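Local coordinates for protein beta-fructofuranosidase (Bifidobacterium adolescentis, PDB 6NOB) that probably hydrolyses beta-fructofuranosides such as sucrose, releasing fructose, as a glycoside hydrolase of family 32, at residues Gln439-Asp444 / Ile449-Phe454; Leu474-His479 / Leu485-Val490. One frame throughout, in Å; residues are numbered along the deposited sequence.

Contact 1 of 2, residues Gln439-Asp444 / Ile449-Phe454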
loop_
_atom_site.group_PDB
_atom_site.type_symbol
_atom_site.label_atom_id
_atom_site.label_comp_id
_atom_site.label_asym_id
_atom_site.label_seq_id
_atom_site.Cartn_x
_atom_site.Cartn_y
_atom_site.Cartn_z
ATOM N N GLN A 439 -0.515 -1.007 6.372
ATOM C CA GLN A 439 -0.552 -2.250 7.126
ATOM C C GLN A 439 0.807 -2.452 7.773
ATOM O O GLN A 439 1.836 -2.099 7.192
ATOM C CB GLN A 439 -0.913 -3.456 6.248
ATOM C CG GLN A 439 -1.141 -4.728 7.058
ATOM C CD GLN A 439 -1.598 -5.899 6.215
ATOM O OE1 GLN A 439 -0.869 -6.877 6.035
ATOM N NE2 GLN A 439 -2.821 -5.813 5.701
ATOM N N SER A 440 0.808 -3.007 8.976
ATOM C CA SER A 440 2.027 -3.180 9.745
ATOM C C SER A 440 2.232 -4.649 10.091
ATOM O O SER A 440 1.327 -5.474 9.960
ATOM C CB SER A 440 1.987 -2.332 11.020
ATOM O OG SER A 440 1.507 -3.090 12.115
ATOM N N PHE A 441 3.446 -4.971 10.534
ATOM C CA PHE A 441 3.761 -6.308 11.017
ATOM C C PHE A 441 4.931 -6.215 11.985
ATOM O O PHE A 441 5.623 -5.196 12.063
ATOM C CB PHE A 441 4.072 -7.271 9.862
ATOM C CG PHE A 441 5.421 -7.061 9.230
ATOM C CD1 PHE A 441 5.631 -6.035 8.320
ATOM C CD2 PHE A 441 6.479 -7.902 9.542
ATOM C CE1 PHE A 441 6.876 -5.848 7.737
ATOM C CE2 PHE A 441 7.724 -7.722 8.968
ATOM C CZ PHE A 441 7.925 -6.695 8.063
ATOM N N ALA A 442 5.135 -7.293 12.736
ATOM C CA ALA A 442 6.247 -7.418 13.668
ATOM C C ALA A 442 7.213 -8.464 13.135
ATOM O O ALA A 442 6.846 -9.636 12.999
ATOM C CB ALA A 442 5.754 -7.803 15.063
ATOM N N ASP A 443 8.443 -8.046 12.838
ATOM C CA ASP A 443 9.439 -8.987 12.347
ATOM C C ASP A 443 9.921 -9.882 13.493
ATOM O O ASP A 443 9.456 -9.787 14.633
ATOM C CB ASP A 443 10.587 -8.241 11.654
ATOM C CG ASP A 443 11.494 -7.474 12.620
ATOM O OD1 ASP A 443 11.230 -7.440 13.841
ATOM O OD2 ASP A 443 12.493 -6.895 12.138
ATOM N N ASP A 444 10.876 -10.763 13.187
ATOM C CA ASP A 444 11.297 -11.760 14.167
ATOM C C ASP A 444 11.951 -11.136 15.394
ATOM O O ASP A 444 12.008 -11.784 16.446
ATOM C CB ASP A 444 12.250 -12.765 13.521
ATOM C CG ASP A 444 11.535 -13.739 12.603
ATOM O OD1 ASP A 444 10.520 -14.327 13.030
ATOM O OD2 ASP A 444 11.989 -13.914 11.454
ATOM N N ILE A 449 6.914 -2.641 11.825
ATOM C CA ILE A 449 7.224 -2.077 10.516
ATOM C C ILE A 449 5.928 -1.896 9.742
ATOM O O ILE A 449 5.090 -2.804 9.710
ATOM C CB ILE A 449 8.203 -2.976 9.737
ATOM C CG1 ILE A 449 9.452 -3.244 10.579
ATOM C CG2 ILE A 449 8.565 -2.341 8.404
ATOM C CD1 ILE A 449 10.297 -4.392 10.076
ATOM N N VAL A 450 5.771 -0.737 9.105
ATOM C CA VAL A 450 4.552 -0.390 8.383
ATOM C C VAL A 450 4.895 -0.050 6.937
ATOM O O VAL A 450 5.903 0.613 6.662
ATOM C CB VAL A 450 3.808 0.782 9.065
ATOM C CG1 VAL A 450 4.722 1.990 9.221
ATOM C CG2 VAL A 450 2.539 1.150 8.296
ATOM N N PHE A 451 4.061 -0.528 6.014
ATOM C CA PHE A 451 4.089 -0.137 4.613
ATOM C C PHE A 451 2.830 0.648 4.270
ATOM O O PHE A 451 1.764 0.430 4.852
ATOM C CB PHE A 451 4.169 -1.355 3.688
ATOM C CG PHE A 451 5.552 -1.896 3.500
ATOM C CD1 PHE A 451 6.411 -1.329 2.575
ATOM C CD2 PHE A 451 5.984 -2.992 4.228
ATOM C CE1 PHE A 451 7.686 -1.836 2.391
ATOM C CE2 PHE A 451 7.255 -3.505 4.048
ATOM C CZ PHE A 451 8.107 -2.927 3.128
ATOM N N GLY A 452 2.961 1.554 3.302
ATOM C CA GLY A 452 1.817 2.272 2.780
ATOM C C GLY A 452 1.858 2.308 1.264
ATOM O O GLY A 452 2.901 2.096 0.645
ATOM N N TRP A 453 0.696 2.570 0.677
ATOM C CA TRP A 453 0.550 2.689 -0.768
ATOM C C TRP A 453 0.357 4.154 -1.124
ATOM O O TRP A 453 -0.471 4.841 -0.514
ATOM C CB TRP A 453 -0.633 1.855 -1.274
ATOM C CG TRP A 453 -1.189 2.287 -2.617
ATOM C CD1 TRP A 453 -0.500 2.425 -3.787
ATOM C CD2 TRP A 453 -2.556 2.612 -2.918
ATOM N NE1 TRP A 453 -1.348 2.824 -4.793
ATOM C CE2 TRP A 453 -2.615 2.947 -4.285
ATOM C CE3 TRP A 453 -3.732 2.656 -2.163
ATOM C CZ2 TRP A 453 -3.802 3.317 -4.914
ATOM C CZ3 TRP A 453 -4.909 3.029 -2.786
ATOM C CH2 TRP A 453 -4.937 3.351 -4.149
ATOM N N PHE A 454 1.123 4.632 -2.100
ATOM C CA PHE A 454 1.010 6.014 -2.563
ATOM C C PHE A 454 -0.028 6.066 -3.676
ATOM O O PHE A 454 0.251 5.707 -4.824
ATOM C CB PHE A 454 2.362 6.543 -3.025
ATOM C CG PHE A 454 3.235 7.010 -1.901
ATOM C CD1 PHE A 454 2.805 8.016 -1.052
ATOM C CD2 PHE A 454 4.478 6.436 -1.683
ATOM C CE1 PHE A 454 3.601 8.448 -0.008
ATOM C CE2 PHE A 454 5.279 6.862 -0.640
ATOM C CZ PHE A 454 4.839 7.871 0.198
#
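Phe-441 and Ile-449 form a hydrogen-bonded antiparallel pair near the turn of a beta hairpin. Phe-441 N lies 2.8 Å from Ile-449 O, and Ile-449 N lies 2.9 Å from Phe-441 O. Gln-439 and Phe-451 repeat the pattern, with Phe-451 N 3.0 Å from Gln-439 O.

The face carrying Phe-441, Ile-449 and Phe-451 is closely packed. Phe-441 holds its CG between the backbone N and carbonyl carbon (chi1 75°), which brings the end of the ring nearer to the other strand. There it runs alongside Ile-449, with Phe-441 CE1 3.7 Å from Ile-449 CB. The two aromatic rings meet at their edges, Phe-441 CE1 to Phe-451 CE2 at 4.4 Å. An alanine in place of Phe-441 would probably open a gap beside Ile-449 and take away one of the groups at the edge of Phe-451.

The other face is sparser: Ser-440 CB and Val-450 CB stand 4.1 Å apart, and Ser-440 OG turns to Arg-448 and Asp-378. The turn end is looser still. Ala-442 is exposed and points away from the partner strand. Asp-443 is buried but meets Ile-449 loosely, Asp-443 OD2 to Ile-449 CD1 at 3.9 Å, while its carboxylate forms a salt bridge with Arg-447.

Strand 448-454 also pairs with strand 468-481, through backbone bonds of Gly-452 with Ser-473 and Phe-454 with Met-471. From strand 127-138, Leu-135 packs against Phe-441.

Contact 2 of 2, residues Leu474-His479 / Leu485-Val490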
loop_
_atom_site.group_PDB
_atom_site.type_symbol
_atom_site.label_atom_id
_atom_site.label_comp_id
_atom_site.label_asym_id
_atom_site.label_seq_id
_atom_site.Cartn_x
_atom_site.Cartn_y
_atom_site.Cartn_z
ATOM N N LEU A 474 8.583 3.714 1.470
ATOM C CA LEU A 474 9.711 3.004 2.048
ATOM C C LEU A 474 9.331 2.515 3.445
ATOM O O LEU A 474 8.639 3.225 4.179
ATOM C CB LEU A 474 10.945 3.905 2.111
ATOM C CG LEU A 474 11.580 4.261 0.761
ATOM C CD1 LEU A 474 12.636 5.351 0.915
ATOM C CD2 LEU A 474 12.180 3.026 0.098
ATOM N N PRO A 475 9.738 1.303 3.824
ATOM C CA PRO A 475 9.265 0.728 5.094
ATOM C C PRO A 475 9.683 1.573 6.290
ATOM O O PRO A 475 10.848 1.956 6.429
ATOM C CB PRO A 475 9.914 -0.661 5.124
ATOM C CG PRO A 475 11.045 -0.592 4.143
ATOM C CD PRO A 475 10.618 0.381 3.087
ATOM N N ARG A 476 8.713 1.867 7.154
ATOM C CA ARG A 476 8.927 2.711 8.320
ATOM C C ARG A 476 8.823 1.893 9.602
ATOM O O ARG A 476 7.955 1.022 9.731
ATOM C CB ARG A 476 7.917 3.860 8.353
ATOM C CG ARG A 476 8.036 4.806 7.173
ATOM C CD ARG A 476 6.896 5.810 7.135
ATOM N NE ARG A 476 6.856 6.520 5.859
ATOM C CZ ARG A 476 5.974 7.466 5.555
ATOM N NH1 ARG A 476 5.055 7.826 6.440
ATOM N NH2 ARG A 476 6.012 8.055 4.367
ATOM N N GLU A 477 9.718 2.175 10.545
ATOM C CA GLU A 477 9.656 1.583 11.872
ATOM C C GLU A 477 8.832 2.483 12.782
ATOM O O GLU A 477 8.930 3.711 12.712
ATOM C CB GLU A 477 11.063 1.389 12.448
ATOM C CG GLU A 477 11.095 0.700 13.809
ATOM C CD GLU A 477 12.499 0.593 14.381
ATOM O OE1 GLU A 477 13.471 0.758 13.612
ATOM O OE2 GLU A 477 12.627 0.345 15.600
ATOM N N LEU A 478 8.024 1.866 13.639
ATOM C CA LEU A 478 7.102 2.588 14.504
ATOM C C LEU A 478 7.531 2.485 15.961
ATOM O O LEU A 478 7.938 1.416 16.428
ATOM C CB LEU A 478 5.676 2.053 14.351
ATOM C CG LEU A 478 5.056 2.193 12.961
ATOM C CD1 LEU A 478 3.604 1.739 12.977
ATOM C CD2 LEU A 478 5.170 3.627 12.473
ATOM N N HIS A 479 7.431 3.607 16.671
ATOM C CA HIS A 479 7.599 3.653 18.115
ATOM C C HIS A 479 6.597 4.647 18.687
ATOM O O HIS A 479 6.071 5.506 17.976
ATOM C CB HIS A 479 9.032 4.043 18.515
ATOM C CG HIS A 479 10.005 2.908 18.447
ATOM N ND1 HIS A 479 10.090 1.940 19.427
ATOM C CD2 HIS A 479 10.936 2.586 17.517
ATOM C CE1 HIS A 479 11.027 1.068 19.100
ATOM N NE2 HIS A 479 11.555 1.437 17.945
ATOM N N LEU A 485 2.782 8.541 18.296
ATOM C CA LEU A 485 3.385 7.633 17.334
ATOM C C LEU A 485 4.533 8.319 16.604
ATOM O O LEU A 485 4.392 9.443 16.113
ATOM C CB LEU A 485 2.340 7.145 16.332
ATOM C CG LEU A 485 2.787 6.017 15.396
ATOM C CD1 LEU A 485 3.082 4.745 16.182
ATOM C CD2 LEU A 485 1.749 5.756 14.320
ATOM N N TYR A 486 5.670 7.637 16.543
ATOM C CA TYR A 486 6.814 8.054 15.751
ATOM C C TYR A 486 7.005 7.074 14.602
ATOM O O TYR A 486 6.681 5.888 14.716
ATOM C CB TYR A 486 8.085 8.108 16.601
ATOM C CG TYR A 486 8.326 9.420 17.312
ATOM C CD1 TYR A 486 7.372 9.959 18.169
ATOM C CD2 TYR A 486 9.524 10.105 17.150
ATOM C CE1 TYR A 486 7.601 11.155 18.831
ATOM C CE2 TYR A 486 9.765 11.298 17.810
ATOM C CZ TYR A 486 8.802 11.817 18.647
ATOM O OH TYR A 486 9.043 13.005 19.300
ATOM N N SER A 487 7.525 7.578 13.488
ATOM C CA SER A 487 7.788 6.745 12.325
ATOM C C SER A 487 9.053 7.238 11.642
ATOM O O SER A 487 9.284 8.446 11.545
ATOM C CB SER A 487 6.614 6.754 11.338
ATOM O OG SER A 487 6.550 7.983 10.640
ATOM N N LYS A 488 9.855 6.293 11.152
ATOM C CA LYS A 488 11.184 6.567 10.631
ATOM C C LYS A 488 11.555 5.408 9.744
ATOM O O LYS A 488 11.166 4.264 10.047
ATOM C CB LYS A 488 12.183 6.723 11.787
ATOM C CG LYS A 488 13.505 7.390 11.458
ATOM C CD LYS A 488 14.418 7.359 12.684
ATOM C CE LYS A 488 15.527 8.404 12.611
ATOM N NZ LYS A 488 16.662 7.971 11.746
ATOM N N PRO A 489 12.274 5.615 8.637
ATOM C CA PRO A 489 12.667 4.494 7.785
ATOM C C PRO A 489 13.485 3.470 8.561
ATOM O O PRO A 489 14.283 3.818 9.436
ATOM C CB PRO A 489 13.489 5.151 6.674
ATOM C CG PRO A 489 13.001 6.552 6.634
ATOM C CD PRO A 489 12.667 6.913 8.051
ATOM N N VAL A 490 13.256 2.193 8.248
ATOM C CA VAL A 490 13.991 1.137 8.924
ATOM C C VAL A 490 15.478 1.261 8.597
ATOM O O VAL A 490 15.878 1.867 7.595
ATOM C CB VAL A 490 13.455 -0.251 8.544
ATOM C CG1 VAL A 490 11.988 -0.374 8.926
ATOM C CG2 VAL A 490 13.637 -0.504 7.054
HETATM O O HOH W 1 4.137 7.595 9.155
HETATM O O HOH W 2 14.606 3.240 12.410
#
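This beta hairpin, strands 468-481 and 484-489, belongs to a blade of the five-bladed beta-propeller known for family 32 enzymes. Glu-477 pairs with Lys-488, and His-479 with Tyr-486, as antiparallel hydrogen-bonded pairs. Glu-477 N reaches Lys-488 O at 2.6 Å. Tyr-486 N meets His-479 O nearly straight, with an N-H...O angle of 172°. One step beyond Pro-489, which has no N-H to give, Val-490 N bonds to Pro-475 O at 3.0 Å. Val-490 is also the N-cap of helix 491-497.

The buried packing is apolar. Pro-475 CG touches Val-490 CG2 at 3.9 Å, the two side chains crossing at about a right angle. Leu-478 CB lies 4.2 Å from Leu-485 CD1.

Arg-476 is buried, while Glu-477, His-479 and Ser-487 are partly exposed. Arg-476 stretches its chain past Ser-487 to salt bridges with Glu-593 and Asp-430. A water at the edge of its guanidinium, in plane, joins NH1 to Ser-487 OG. Glu-477 has its CG anti to the backbone N (chi1 -177°), and its extended chain carries the carboxylate to His-479, whose ND1 bonds to Asp-383. His-479 NE2 donates to Glu-477 OE2 at 2.8 Å, on the anti side of the carboxylate and 34° out of its plane.

Contacts 1 and 2 are successive hairpins of one sheet, joined where strand 448-454 lies antiparallel to strand 468-481. Val-450 N is 2.9 Å from Arg-476 O, a probable hydrogen bond. On one face Phe-451 CZ packs on Pro-475 CB at 3.5 Å; on the other Val-450 CG1 meets Leu-478 CD2. Contact 1 is the core member: all its touching residues are buried, and its side chains meet across the strands mainly through aromatic and aliphatic groups. Contact 2 lies farther from the chain centre and is only partly buried. Its chemistry is correspondingly more polar, with bridging waters and a histidine-carboxylate bond. It also borders the C-terminal beta-sandwich, where Ser-487 shares a backbone hydrogen bond with Gly-599.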